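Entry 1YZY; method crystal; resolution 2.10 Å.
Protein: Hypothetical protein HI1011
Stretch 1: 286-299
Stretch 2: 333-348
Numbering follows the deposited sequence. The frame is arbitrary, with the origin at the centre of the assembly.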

# COMPACT_ATOMS: atom_id res chain seq x y z
N TYR A 286 -13.57 -6.58 -31.68
CA TYR A 286 -14.15 -6.64 -30.34
C TYR A 286 -13.88 -5.42 -29.49
O TYR A 286 -14.74 -4.98 -28.74
N ILE A 287 -12.66 -4.90 -29.56
CA ILE A 287 -12.31 -3.73 -28.79
C ILE A 287 -13.09 -2.51 -29.28
O ILE A 287 -13.49 -1.67 -28.48
N GLU A 288 -13.31 -2.43 -30.59
CA GLU A 288 -14.05 -1.31 -31.15
C GLU A 288 -15.53 -1.40 -30.78
O GLU A 288 -16.17 -0.38 -30.56
N GLN A 289 -16.06 -2.61 -30.72
CA GLN A 289 -17.45 -2.81 -30.37
C GLN A 289 -17.68 -2.39 -28.91
O GLN A 289 -18.63 -1.67 -28.61
N LEU A 290 -16.82 -2.88 -28.02
CA LEU A 290 -16.90 -2.57 -26.59
C LEU A 290 -16.76 -1.07 -26.34
O LEU A 290 -17.41 -0.53 -25.44
N TYR A 291 -15.85 -0.43 -27.07
CA TYR A 291 -15.62 1.01 -26.94
C TYR A 291 -16.87 1.80 -27.26
O TYR A 291 -17.25 2.71 -26.52
N GLN A 292 -17.48 1.48 -28.40
CA GLN A 292 -18.69 2.15 -28.85
C GLN A 292 -19.81 1.94 -27.85
O GLN A 292 -20.51 2.89 -27.50
N TRP A 293 -19.96 0.70 -27.37
CA TRP A 293 -20.99 0.37 -26.39
C TRP A 293 -20.81 1.19 -25.09
O TRP A 293 -21.77 1.75 -24.58
N VAL A 294 -19.59 1.24 -24.57
CA VAL A 294 -19.33 2.00 -23.34
C VAL A 294 -19.73 3.47 -23.45
O VAL A 294 -20.49 3.97 -22.63
N ILE A 295 -19.18 4.16 -24.45
CA ILE A 295 -19.47 5.58 -24.65
C ILE A 295 -20.94 5.89 -24.94
O ILE A 295 -21.40 7.00 -24.67
N ALA A 296 -21.66 4.92 -25.49
CA ALA A 296 -23.07 5.09 -25.80
C ALA A 296 -23.95 4.84 -24.58
O ALA A 296 -25.17 5.01 -24.62
N ASN A 297 -23.31 4.41 -23.49
CA ASN A 297 -24.01 4.14 -22.25
C ASN A 297 -23.36 4.89 -21.10
O ASN A 297 -23.46 4.49 -19.94
N LEU A 298 -22.68 6.00 -21.43
CA LEU A 298 -22.02 6.82 -20.43
C LEU A 298 -22.95 7.83 -19.77
O LEU A 298 -22.52 8.63 -18.94
N ASP A 299 -24.22 7.81 -20.15
CA ASP A 299 -25.18 8.75 -19.59
C ASP A 299 -26.19 8.17 -18.61
O ASP A 299 -27.09 8.88 -18.16
N ASN A 333 -5.39 -7.84 -22.45
CA ASN A 333 -5.12 -7.00 -23.61
C ASN A 333 -6.37 -6.19 -23.98
O ASN A 333 -6.26 -5.05 -24.42
N THR A 334 -7.54 -6.80 -23.82
CA THR A 334 -8.80 -6.13 -24.15
C THR A 334 -9.09 -4.96 -23.22
O THR A 334 -9.42 -3.87 -23.68
N PHE A 335 -9.01 -5.19 -21.91
CA PHE A 335 -9.25 -4.12 -20.93
C PHE A 335 -8.24 -3.00 -21.13
O PHE A 335 -8.59 -1.82 -21.08
N ALA A 336 -6.99 -3.37 -21.35
CA ALA A 336 -5.93 -2.41 -21.55
C ALA A 336 -6.16 -1.53 -22.77
O ALA A 336 -6.00 -0.31 -22.70
N LYS A 337 -6.50 -2.15 -23.89
CA LYS A 337 -6.73 -1.38 -25.11
C LYS A 337 -8.02 -0.56 -25.07
O LYS A 337 -8.11 0.51 -25.69
N LEU A 338 -9.01 -1.05 -24.32
CA LEU A 338 -10.28 -0.35 -24.17
C LEU A 338 -10.07 0.85 -23.27
O LEU A 338 -10.54 1.95 -23.56
N ALA A 339 -9.36 0.64 -22.16
CA ALA A 339 -9.10 1.70 -21.20
C ALA A 339 -8.33 2.84 -21.83
O ALA A 339 -8.50 4.00 -21.46
N ALA A 340 -7.42 2.51 -22.75
CA ALA A 340 -6.63 3.52 -23.44
C ALA A 340 -7.50 4.33 -24.39
O ALA A 340 -7.31 5.54 -24.53
N LYS A 341 -8.43 3.66 -25.06
CA LYS A 341 -9.34 4.33 -26.00
C LYS A 341 -10.33 5.22 -25.25
O LYS A 341 -10.62 6.32 -25.70
N LEU A 342 -10.83 4.72 -24.13
CA LEU A 342 -11.79 5.47 -23.32
C LEU A 342 -11.16 6.73 -22.73
O LEU A 342 -11.82 7.76 -22.63
N LYS A 343 -9.89 6.64 -22.34
CA LYS A 343 -9.21 7.81 -21.77
C LYS A 343 -9.02 8.88 -22.84
O LYS A 343 -9.15 10.07 -22.56
N GLN A 344 -8.66 8.45 -24.05
CA GLN A 344 -8.48 9.37 -25.17
C GLN A 344 -9.81 10.04 -25.51
O GLN A 344 -9.86 11.22 -25.87
N TYR A 345 -10.90 9.28 -25.38
CA TYR A 345 -12.23 9.79 -25.65
C TYR A 345 -12.66 10.83 -24.61
O TYR A 345 -13.34 11.81 -24.93
N GLY A 346 -12.29 10.62 -23.35
CA GLY A 346 -12.65 11.57 -22.31
C GLY A 346 -13.15 11.00 -20.99
O GLY A 346 -13.70 11.76 -20.17
N VAL A 347 -13.05 9.69 -20.80
CA VAL A 347 -13.48 9.08 -19.54
C VAL A 347 -12.40 9.42 -18.51
O VAL A 347 -11.21 9.24 -18.78
N THR A 348 -12.82 9.95 -17.36
CA THR A 348 -11.88 10.35 -16.32
C THR A 348 -11.85 9.52 -15.05
O THR A 348 -10.91 9.64 -14.26

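Helices 286-295 and 333-345 pack with their axes 9.7 Å apart at closest approach and their N-to-C directions inclined at 47°; the two stretches together bury 744 Å², both sides summed, with no direct hydrogen bond between them. Thr 334 (m) offers its methyl to Leu 290 (m, t), with CG2 of Thr 334 3.5 Å from CD1 of Leu 290; its hydroxyl is satisfied elsewhere. Lys 337 points its CA-to-CB bond toward the first helix, but its amine leads away, so the aliphatic chain makes the contact: CD lies 3.6 Å from CD1 of Ile 287. That isoleucine (m, t) is a knob seated among Thr 334, Lys 337, Leu 338 and Lys 341.

Leu 338 (t, p) sets CD1 3.5 Å from CA of Tyr 291. Lys 341, with chi3 off-rotamer at 98°, curls its amine over one face of the Tyr 291 ring, NZ standing 3.9 Å from the ring centroid in a cation-pi contact. The same NZ forms a long salt bridge with OE1 of Glu 288 (3.7 Å), reinforced by a water that accepts from NZ and donates to OE2 of Glu 288.

Leu 342 (m, t) fills the space beside Val 294 (t), its CD2 3.5 Å from CG1 of Val 294. Together with Leu 338, Lys 341 and Tyr 345 it also forms the hole for Tyr 291 (t), whose ring edge faces the Tyr 345 ring, the planes at 89°. A second water links OH of Tyr 291 to the carbonyl of Lys 341. Tyr 345 (t) receives CG2 of Ile 295 over one face, 3.8 Å from its centroid, and CD1 of Leu 298 at its edge; a third water joins its OH to O of Ile 295. Beyond Gly 346, whose positive phi ends the helical path, CG2 of Val 347 (t) meets CD1 of Leu 298 at 3.9 Å.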

# COMPACT_ATOMS: atom_id res chain seq x y z
CB TYR A 286 -13.68 -7.89 -29.60
CG TYR A 286 -14.70 -8.39 -28.62
CD1 TYR A 286 -16.03 -8.50 -28.99
CD2 TYR A 286 -14.34 -8.74 -27.31
CE1 TYR A 286 -17.00 -8.96 -28.09
CE2 TYR A 286 -15.30 -9.21 -26.40
CZ TYR A 286 -16.63 -9.32 -26.81
OH TYR A 286 -17.60 -9.78 -25.94
CB ILE A 287 -10.78 -3.50 -28.83
CG1 ILE A 287 -10.07 -4.66 -28.11
CG2 ILE A 287 -10.42 -2.15 -28.21
CD1 ILE A 287 -8.58 -4.69 -28.27
CB GLU A 288 -13.91 -1.26 -32.67
CG GLU A 288 -14.50 0.01 -33.32
CD GLU A 288 -13.76 1.29 -32.94
OE1 GLU A 288 -12.55 1.23 -32.64
OE2 GLU A 288 -14.39 2.37 -32.97
CB GLN A 289 -17.86 -4.28 -30.55
CG GLN A 289 -19.35 -4.51 -30.41
CD GLN A 289 -19.70 -5.96 -30.11
OE1 GLN A 289 -18.95 -6.87 -30.46
NE2 GLN A 289 -20.84 -6.17 -29.46
CB LEU A 290 -15.80 -3.30 -25.82
CG LEU A 290 -15.79 -4.82 -25.75
CD1 LEU A 290 -14.49 -5.27 -25.13
CD2 LEU A 290 -16.97 -5.33 -24.96
CB TYR A 291 -14.48 1.44 -27.87
CG TYR A 291 -14.34 2.95 -28.03
CD1 TYR A 291 -13.72 3.72 -27.04
CD2 TYR A 291 -14.81 3.59 -29.17
CE1 TYR A 291 -13.57 5.10 -27.20
CE2 TYR A 291 -14.67 4.97 -29.33
CZ TYR A 291 -14.05 5.71 -28.35
OH TYR A 291 -13.87 7.06 -28.52
CB GLN A 292 -19.11 1.66 -30.24
CG GLN A 292 -18.09 1.97 -31.35
CD GLN A 292 -17.83 3.46 -31.57
OE1 GLN A 292 -18.71 4.30 -31.35
NE2 GLN A 292 -16.63 3.79 -32.04
CB TRP A 293 -20.97 -1.14 -26.10
CG TRP A 293 -21.99 -1.59 -25.07
CD1 TRP A 293 -23.24 -2.08 -25.32
CD2 TRP A 293 -21.84 -1.59 -23.65
NE1 TRP A 293 -23.88 -2.38 -24.15
CE2 TRP A 293 -23.04 -2.09 -23.10
CE3 TRP A 293 -20.80 -1.22 -22.78
CZ2 TRP A 293 -23.25 -2.22 -21.72
CZ3 TRP A 293 -21.00 -1.36 -21.40
CH2 TRP A 293 -22.22 -1.85 -20.89
CB VAL A 294 -17.82 1.94 -22.94
CG1 VAL A 294 -17.54 2.92 -21.80
CG2 VAL A 294 -17.44 0.53 -22.52
CB ILE A 295 -18.56 6.19 -25.74
CG1 ILE A 295 -18.86 5.57 -27.11
CG2 ILE A 295 -17.09 5.95 -25.41
CD1 ILE A 295 -18.15 6.26 -28.27
CB ALA A 296 -23.48 4.18 -26.93
CB ASN A 297 -24.01 2.64 -21.95
CG ASN A 297 -25.00 1.87 -22.80
OD1 ASN A 297 -26.21 2.09 -22.71
ND2 ASN A 297 -24.50 0.94 -23.61
CB LEU A 298 -20.84 7.58 -21.05
CG LEU A 298 -19.52 6.84 -21.23
CD1 LEU A 298 -18.49 7.80 -21.79
CD2 LEU A 298 -19.03 6.27 -19.90
CB ASP A 299 -25.88 9.52 -20.71
CG ASP A 299 -24.93 10.44 -21.46
OD1 ASP A 299 -24.82 11.63 -21.06
OD2 ASP A 299 -24.28 9.98 -22.42
CB ASN A 333 -4.69 -7.84 -24.81
CG ASN A 333 -3.25 -8.30 -24.73
OD1 ASN A 333 -2.36 -7.55 -24.32
ND2 ASN A 333 -3.00 -9.54 -25.15
CB THR A 334 -10.00 -7.12 -24.16
OG1 THR A 334 -9.82 -8.10 -25.20
CG2 THR A 334 -11.30 -6.38 -24.42
CB PHE A 335 -9.13 -4.65 -19.50
CG PHE A 335 -10.36 -5.35 -18.99
CD1 PHE A 335 -11.60 -4.70 -18.99
CD2 PHE A 335 -10.28 -6.64 -18.47
CE1 PHE A 335 -12.73 -5.32 -18.47
CE2 PHE A 335 -11.41 -7.27 -17.95
CZ PHE A 335 -12.64 -6.61 -17.95
CB ALA A 336 -4.60 -3.13 -21.68
CB LYS A 337 -6.65 -2.27 -26.35
CG LYS A 337 -5.22 -2.61 -26.73
CD LYS A 337 -5.14 -3.53 -27.94
CE LYS A 337 -3.69 -3.91 -28.23
NZ LYS A 337 -3.57 -4.99 -29.26
CB LEU A 338 -11.32 -1.28 -23.57
CG LEU A 338 -12.72 -0.73 -23.23
CD1 LEU A 338 -13.39 -0.12 -24.45
CD2 LEU A 338 -13.57 -1.85 -22.66
CB ALA A 339 -8.34 1.16 -20.02
CB ALA A 340 -5.49 2.87 -24.19
CB LYS A 341 -10.10 3.30 -26.85
CG LYS A 341 -9.19 2.48 -27.77
CD LYS A 341 -9.99 1.58 -28.72
CE LYS A 341 -10.15 2.20 -30.11
NZ LYS A 341 -10.94 3.46 -30.14
CB LEU A 342 -12.36 4.60 -22.19
CG LEU A 342 -13.18 3.38 -22.61
CD1 LEU A 342 -13.49 2.53 -21.40
CD2 LEU A 342 -14.46 3.80 -23.31
CB LYS A 343 -7.85 7.44 -21.17
CG LYS A 343 -7.29 8.54 -20.25
CD LYS A 343 -5.84 8.31 -19.89
CE LYS A 343 -4.91 8.74 -21.01
NZ LYS A 343 -3.48 8.45 -20.72
CB GLN A 344 -7.91 8.64 -26.39
CG GLN A 344 -7.86 9.47 -27.69
CD GLN A 344 -7.04 10.76 -27.56
OE1 GLN A 344 -7.39 11.80 -28.13
NE2 GLN A 344 -5.92 10.69 -26.84
CB TYR A 345 -13.24 8.64 -25.70
CG TYR A 345 -14.68 9.08 -25.79
CD1 TYR A 345 -15.21 9.58 -26.98
CD2 TYR A 345 -15.50 9.04 -24.67
CE1 TYR A 345 -16.53 10.03 -27.05
CE2 TYR A 345 -16.82 9.49 -24.73
CZ TYR A 345 -17.33 9.98 -25.92
OH TYR A 345 -18.63 10.44 -25.96
CB VAL A 347 -13.65 7.54 -19.67
CG1 VAL A 347 -13.80 6.90 -18.30
CG2 VAL A 347 -14.88 7.23 -20.52
CB THR A 348 -12.04 11.85 -15.96
OG1 THR A 348 -13.42 12.16 -15.71
CG2 THR A 348 -11.51 12.72 -17.07
O HOH W 1 -12.34 4.78 -32.56
O HOH W 2 -10.70 7.37 -28.49
O HOH W 3 -20.71 9.59 -24.31